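Local coordinates for cytochrome C-type biogenesis protein ccmF (Thermus thermophilus, PDB 6ZMQ) that probably acts as the membrane-bound heme lyase of cytochrome c maturation, binding heme b and attaching heme to apocytochrome c, at residues Ile266-Ala271 with Leu297-Thr302. Coordinates in Å, arbitrary orientation, origin at the centre of the assembly. Residue numbers count along the deposited sequence, not the author numbering.
Sequences IPWLLA and LAFAAT. With LMT (dodecyl-beta-D-maltoside), chain D.
Two transmembrane helices pack antiparallel, 266-271 being the N-terminal end of helix 266-284 and 297-302 part of helix 288-307. Their local axes approach to 8.2 Å with a signed crossing angle of -158°, and 276 Å² is buried. The CA register pairs Leu-270 with Ala-298 (5.0 Å) and Pro-267 with Ala-301 (4.9 Å), close spacing that the small alanines permit. Leu-297 points sideways and contributes little: the CD1 methyl of Leu-270 (chi1 m, chi2 t) lies 3.9 Å from Leu-297 O and 4.4 Å from Leu-297 CB. The CA-to-CB bond of Ala-298 points toward the partner helix, its CB 3.7 Å from both Leu-270 CB and Ala-271 N. Phe-299 turns away and stacks on Tyr-204 of helix 185-213, while Ala-300 touches Phe-333 and Thr-337 of helix 325-345. Ala-301, one turn after Ala-298, packs its CB 3.8 Å from Leu-270 CD1, 3.9 Å from Pro-267 CB and 4.2 Å from Ile-266 CG2; its carbonyl O sits 3.3 Å from Pro-267 CG. Thr-302, chi1 m, folds OG1 back to donate a 2.7 Å hydrogen bond to Ala-298 O, satisfying the hydroxyl within its own helix while OG1 still meets Pro-267 CB at 3.4 Å. On the far side of helix 266-284, Trp-268 (chi1 t) stacks on Trp-231 and offers a ring face to the detergent tail; Trp-268 CH2 lies 3.6 Å from LMT C11. This is the close, alanine-lined packing of a transmembrane helical hairpin, here in the cytochrome c assembly region of CcmF, where helix 266-284 carries the heme b axial ligand His-276 further along.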
ATOM      1  N   ILE A 266       6.131  -5.697  -3.522  1.00 45.21           N
ATOM      2  CA  ILE A 266       6.848  -5.303  -4.748  1.00 46.23           C
ATOM      3  C   ILE A 266       6.620  -3.850  -5.197  1.00 52.60           C
ATOM      4  O   ILE A 266       7.635  -3.175  -5.435  1.00 76.88           O
ATOM      5  CB  ILE A 266       6.579  -6.290  -5.915  1.00 43.90           C
ATOM      6  CG1 ILE A 266       7.190  -7.680  -5.676  1.00 44.81           C
ATOM      7  CG2 ILE A 266       7.099  -5.788  -7.270  1.00 50.32           C
ATOM      8  CD1 ILE A 266       6.201  -8.817  -5.619  1.00 54.22           C
ATOM      9  N   PRO A 267       5.384  -3.292  -5.318  1.00 32.45           N
ATOM     10  CA  PRO A 267       5.285  -1.877  -5.757  1.00 23.77           C
ATOM     11  C   PRO A 267       5.819  -0.882  -4.741  1.00 33.93           C
ATOM     12  O   PRO A 267       6.548   0.051  -5.127  1.00 42.54           O
ATOM     13  CB  PRO A 267       3.779  -1.673  -5.976  1.00 31.87           C
ATOM     14  CG  PRO A 267       3.199  -3.006  -5.987  1.00 40.04           C
ATOM     15  CD  PRO A 267       4.022  -3.795  -5.070  1.00 38.27           C
ATOM     16  N   TRP A 268       5.496  -1.093  -3.451  1.00 24.98           N
ATOM     17  CA  TRP A 268       5.956  -0.245  -2.353  1.00 34.19           C
ATOM     18  C   TRP A 268       7.477  -0.156  -2.287  1.00 49.40           C
ATOM     19  O   TRP A 268       8.024   0.900  -1.934  1.00 66.87           O
ATOM     20  CB  TRP A 268       5.430  -0.775  -1.012  1.00 39.14           C
ATOM     21  CG  TRP A 268       5.940   0.049   0.149  1.00 41.11           C
ATOM     22  CD1 TRP A 268       5.401   1.209   0.605  1.00 33.07           C
ATOM     23  CD2 TRP A 268       7.111  -0.192   0.957  1.00 55.34           C
ATOM     24  NE1 TRP A 268       6.146   1.697   1.642  1.00 39.11           N
ATOM     25  CE2 TRP A 268       7.203   0.863   1.877  1.00 52.05           C
ATOM     26  CE3 TRP A 268       8.102  -1.181   0.967  1.00 66.31           C
ATOM     27  CZ2 TRP A 268       8.225   0.950   2.818  1.00 60.06           C
ATOM     28  CZ3 TRP A 268       9.115  -1.093   1.908  1.00 68.42           C
ATOM     29  CH2 TRP A 268       9.166  -0.037   2.819  1.00 65.77           C
ATOM     30  N   LEU A 269       8.167  -1.256  -2.599  1.00 46.50           N
ATOM     31  CA  LEU A 269       9.624  -1.244  -2.679  1.00 34.84           C
ATOM     32  C   LEU A 269      10.110  -0.313  -3.792  1.00 46.22           C
ATOM     33  O   LEU A 269      10.947   0.572  -3.561  1.00 65.55           O
ATOM     34  CB  LEU A 269      10.139  -2.671  -2.888  1.00 20.82           C
ATOM     35  CG  LEU A 269      10.161  -3.587  -1.655  1.00 35.97           C
ATOM     36  CD1 LEU A 269      10.532  -5.024  -2.037  1.00 48.59           C
ATOM     37  CD2 LEU A 269      11.075  -3.050  -0.582  1.00 40.13           C
ATOM     38  N   LEU A 270       9.540  -0.462  -4.995  1.00 40.49           N
ATOM     39  CA  LEU A 270      10.044   0.267  -6.160  1.00 39.80           C
ATOM     40  C   LEU A 270       9.683   1.742  -6.071  1.00 48.91           C
ATOM     41  O   LEU A 270      10.525   2.613  -6.337  1.00 50.93           O
ATOM     42  CB  LEU A 270       9.494  -0.366  -7.438  1.00 30.27           C
ATOM     43  CG  LEU A 270       9.851  -1.845  -7.609  1.00 24.23           C
ATOM     44  CD1 LEU A 270       8.869  -2.577  -8.532  1.00 22.44           C
ATOM     45  CD2 LEU A 270      11.294  -2.015  -8.068  1.00 26.68           C
ATOM     46  N   ALA A 271       8.466   2.029  -5.588  1.00 43.22           N
ATOM     47  CA  ALA A 271       8.053   3.400  -5.308  1.00 34.40           C
ATOM     48  C   ALA A 271       8.867   4.036  -4.185  1.00 45.24           C
ATOM     49  O   ALA A 271       8.921   5.264  -4.094  1.00 58.42           O
ATOM     50  CB  ALA A 271       6.562   3.452  -4.977  1.00 23.92           C
ATOM     51  N   LEU A 297       8.575   0.695 -13.709  1.00 30.52           N
ATOM     52  CA  LEU A 297       8.468  -0.569 -12.989  1.00 24.03           C
ATOM     53  C   LEU A 297       7.543  -0.445 -11.784  1.00 34.85           C
ATOM     54  O   LEU A 297       6.706  -1.321 -11.551  1.00 50.88           O
ATOM     55  CB  LEU A 297       9.859  -1.033 -12.559  1.00 21.71           C
ATOM     56  CG  LEU A 297      10.717  -1.613 -13.685  1.00 21.78           C
ATOM     57  CD1 LEU A 297      12.167  -1.799 -13.229  1.00 22.71           C
ATOM     58  CD2 LEU A 297      10.154  -2.901 -14.238  1.00 21.38           C
ATOM     59  N   ALA A 298       7.680   0.644 -11.015  1.00 33.57           N
ATOM     60  CA  ALA A 298       6.817   0.925  -9.870  1.00 22.22           C
ATOM     61  C   ALA A 298       5.362   1.114 -10.270  1.00 27.45           C
ATOM     62  O   ALA A 298       4.461   0.625  -9.579  1.00 40.25           O
ATOM     63  CB  ALA A 298       7.320   2.170  -9.135  1.00 27.22           C
ATOM     64  N   PHE A 299       5.110   1.790 -11.403  1.00 25.71           N
ATOM     65  CA  PHE A 299       3.742   2.038 -11.843  1.00 26.31           C
ATOM     66  C   PHE A 299       3.045   0.757 -12.291  1.00 45.94           C
ATOM     67  O   PHE A 299       1.894   0.500 -11.909  1.00 69.72           O
ATOM     68  CB  PHE A 299       3.751   3.068 -12.968  1.00 19.09           C
ATOM     69  CG  PHE A 299       2.461   3.143 -13.722  1.00 27.92           C
ATOM     70  CD1 PHE A 299       1.351   3.717 -13.133  1.00 29.72           C
ATOM     71  CD2 PHE A 299       2.349   2.628 -15.018  1.00 39.58           C
ATOM     72  CE1 PHE A 299       0.155   3.783 -13.813  1.00 37.02           C
ATOM     73  CE2 PHE A 299       1.141   2.690 -15.692  1.00 40.10           C
ATOM     74  CZ  PHE A 299       0.049   3.266 -15.082  1.00 37.92           C
ATOM     75  N   ALA A 300       3.702  -0.037 -13.145  1.00 38.44           N
ATOM     76  CA  ALA A 300       3.083  -1.292 -13.580  1.00 34.43           C
ATOM     77  C   ALA A 300       3.011  -2.318 -12.446  1.00 37.72           C
ATOM     78  O   ALA A 300       2.082  -3.151 -12.408  1.00 49.48           O
ATOM     79  CB  ALA A 300       3.840  -1.865 -14.771  1.00 30.00           C
ATOM     80  N   ALA A 301       3.963  -2.252 -11.504  1.00 25.52           N
ATOM     81  CA  ALA A 301       3.890  -3.043 -10.284  1.00 50.16           C
ATOM     82  C   ALA A 301       2.668  -2.672  -9.462  1.00 60.84           C
ATOM     83  O   ALA A 301       1.966  -3.555  -8.959  1.00 65.11           O
ATOM     84  CB  ALA A 301       5.166  -2.842  -9.472  1.00 63.09           C
ATOM     85  N   THR A 302       2.401  -1.364  -9.323  1.00 66.08           N
ATOM     86  CA  THR A 302       1.229  -0.906  -8.582  1.00 50.91           C
ATOM     87  C   THR A 302      -0.064  -1.284  -9.291  1.00 42.77           C
ATOM     88  O   THR A 302      -1.069  -1.536  -8.619  1.00 45.33           O
ATOM     89  CB  THR A 302       1.283   0.609  -8.354  1.00 40.63           C
ATOM     90  OG1 THR A 302       2.525   0.962  -7.744  1.00 52.24           O
ATOM     91  CG2 THR A 302       0.173   1.026  -7.402  1.00 27.26           C
TER
HETATM   92  C1B LMT D 703       4.052 -18.087  10.923  1.00121.70           C
HETATM   93  C2B LMT D 703       4.960 -19.358  10.884  1.00124.61           C
HETATM   94  C3B LMT D 703       4.446 -20.552  11.755  1.00124.54           C
HETATM   95  C4B LMT D 703       3.206 -20.237  12.636  1.00125.39           C
HETATM   96  C5B LMT D 703       2.194 -19.549  11.705  1.00121.64           C
HETATM   97  C6B LMT D 703       0.868 -19.360  12.430  1.00117.46           C
HETATM   98  O1B LMT D 703       4.241 -17.323   9.752  1.00119.21           O
HETATM   99  O2B LMT D 703       5.066 -19.735   9.570  1.00126.01           O
HETATM  100  O3B LMT D 703       5.465 -21.098  12.482  1.00121.23           O
HETATM  101  O4' LMT D 703       2.660 -21.393  13.147  1.00129.55           O
HETATM  102  O5B LMT D 703       2.657 -18.313  11.133  1.00119.16           O
HETATM  103  O6B LMT D 703       0.355 -20.579  12.788  1.00115.10           O
HETATM  104  C1' LMT D 703       6.423 -13.854   8.541  1.00 78.06           C
HETATM  105  C2' LMT D 703       7.183 -15.219   8.535  1.00 98.14           C
HETATM  106  C3' LMT D 703       6.174 -16.410   8.619  1.00108.70           C
HETATM  107  C4' LMT D 703       5.164 -16.243   9.777  1.00110.57           C
HETATM  108  C5' LMT D 703       4.455 -14.911   9.418  1.00 88.49           C
HETATM  109  C6' LMT D 703       3.219 -14.581  10.207  1.00 88.58           C
HETATM  110  O1' LMT D 703       7.281 -12.833   8.883  1.00 60.91           O
HETATM  111  O2' LMT D 703       7.885 -15.346   7.366  1.00102.39           O
HETATM  112  O3' LMT D 703       6.837 -17.593   8.731  1.00112.59           O
HETATM  113  O5' LMT D 703       5.384 -13.843   9.537  1.00 75.93           O
HETATM  114  O6' LMT D 703       3.661 -14.264  11.462  1.00 92.11           O
HETATM  115  C1  LMT D 703       7.841 -12.080   7.817  1.00 51.67           C
HETATM  116  C2  LMT D 703       7.990 -10.677   8.343  1.00 46.64           C
HETATM  117  C3  LMT D 703       9.206  -9.904   7.920  1.00 41.39           C
HETATM  118  C4  LMT D 703       8.932  -9.209   6.606  1.00 28.47           C
HETATM  119  C5  LMT D 703      10.135  -8.406   6.205  1.00 28.77           C
HETATM  120  C6  LMT D 703       9.810  -7.118   5.506  1.00 42.59           C
HETATM  121  C7  LMT D 703       8.816  -6.310   6.292  1.00 34.32           C
HETATM  122  C8  LMT D 703       9.174  -4.867   6.207  1.00 38.73           C
HETATM  123  C9  LMT D 703       8.013  -4.001   5.844  1.00 46.32           C
HETATM  124  C10 LMT D 703       8.503  -2.587   5.736  1.00 47.09           C
HETATM  125  C11 LMT D 703       7.355  -1.671   5.481  1.00 36.97           C
HETATM  126  C12 LMT D 703       7.567  -0.345   6.126  1.00 25.05           C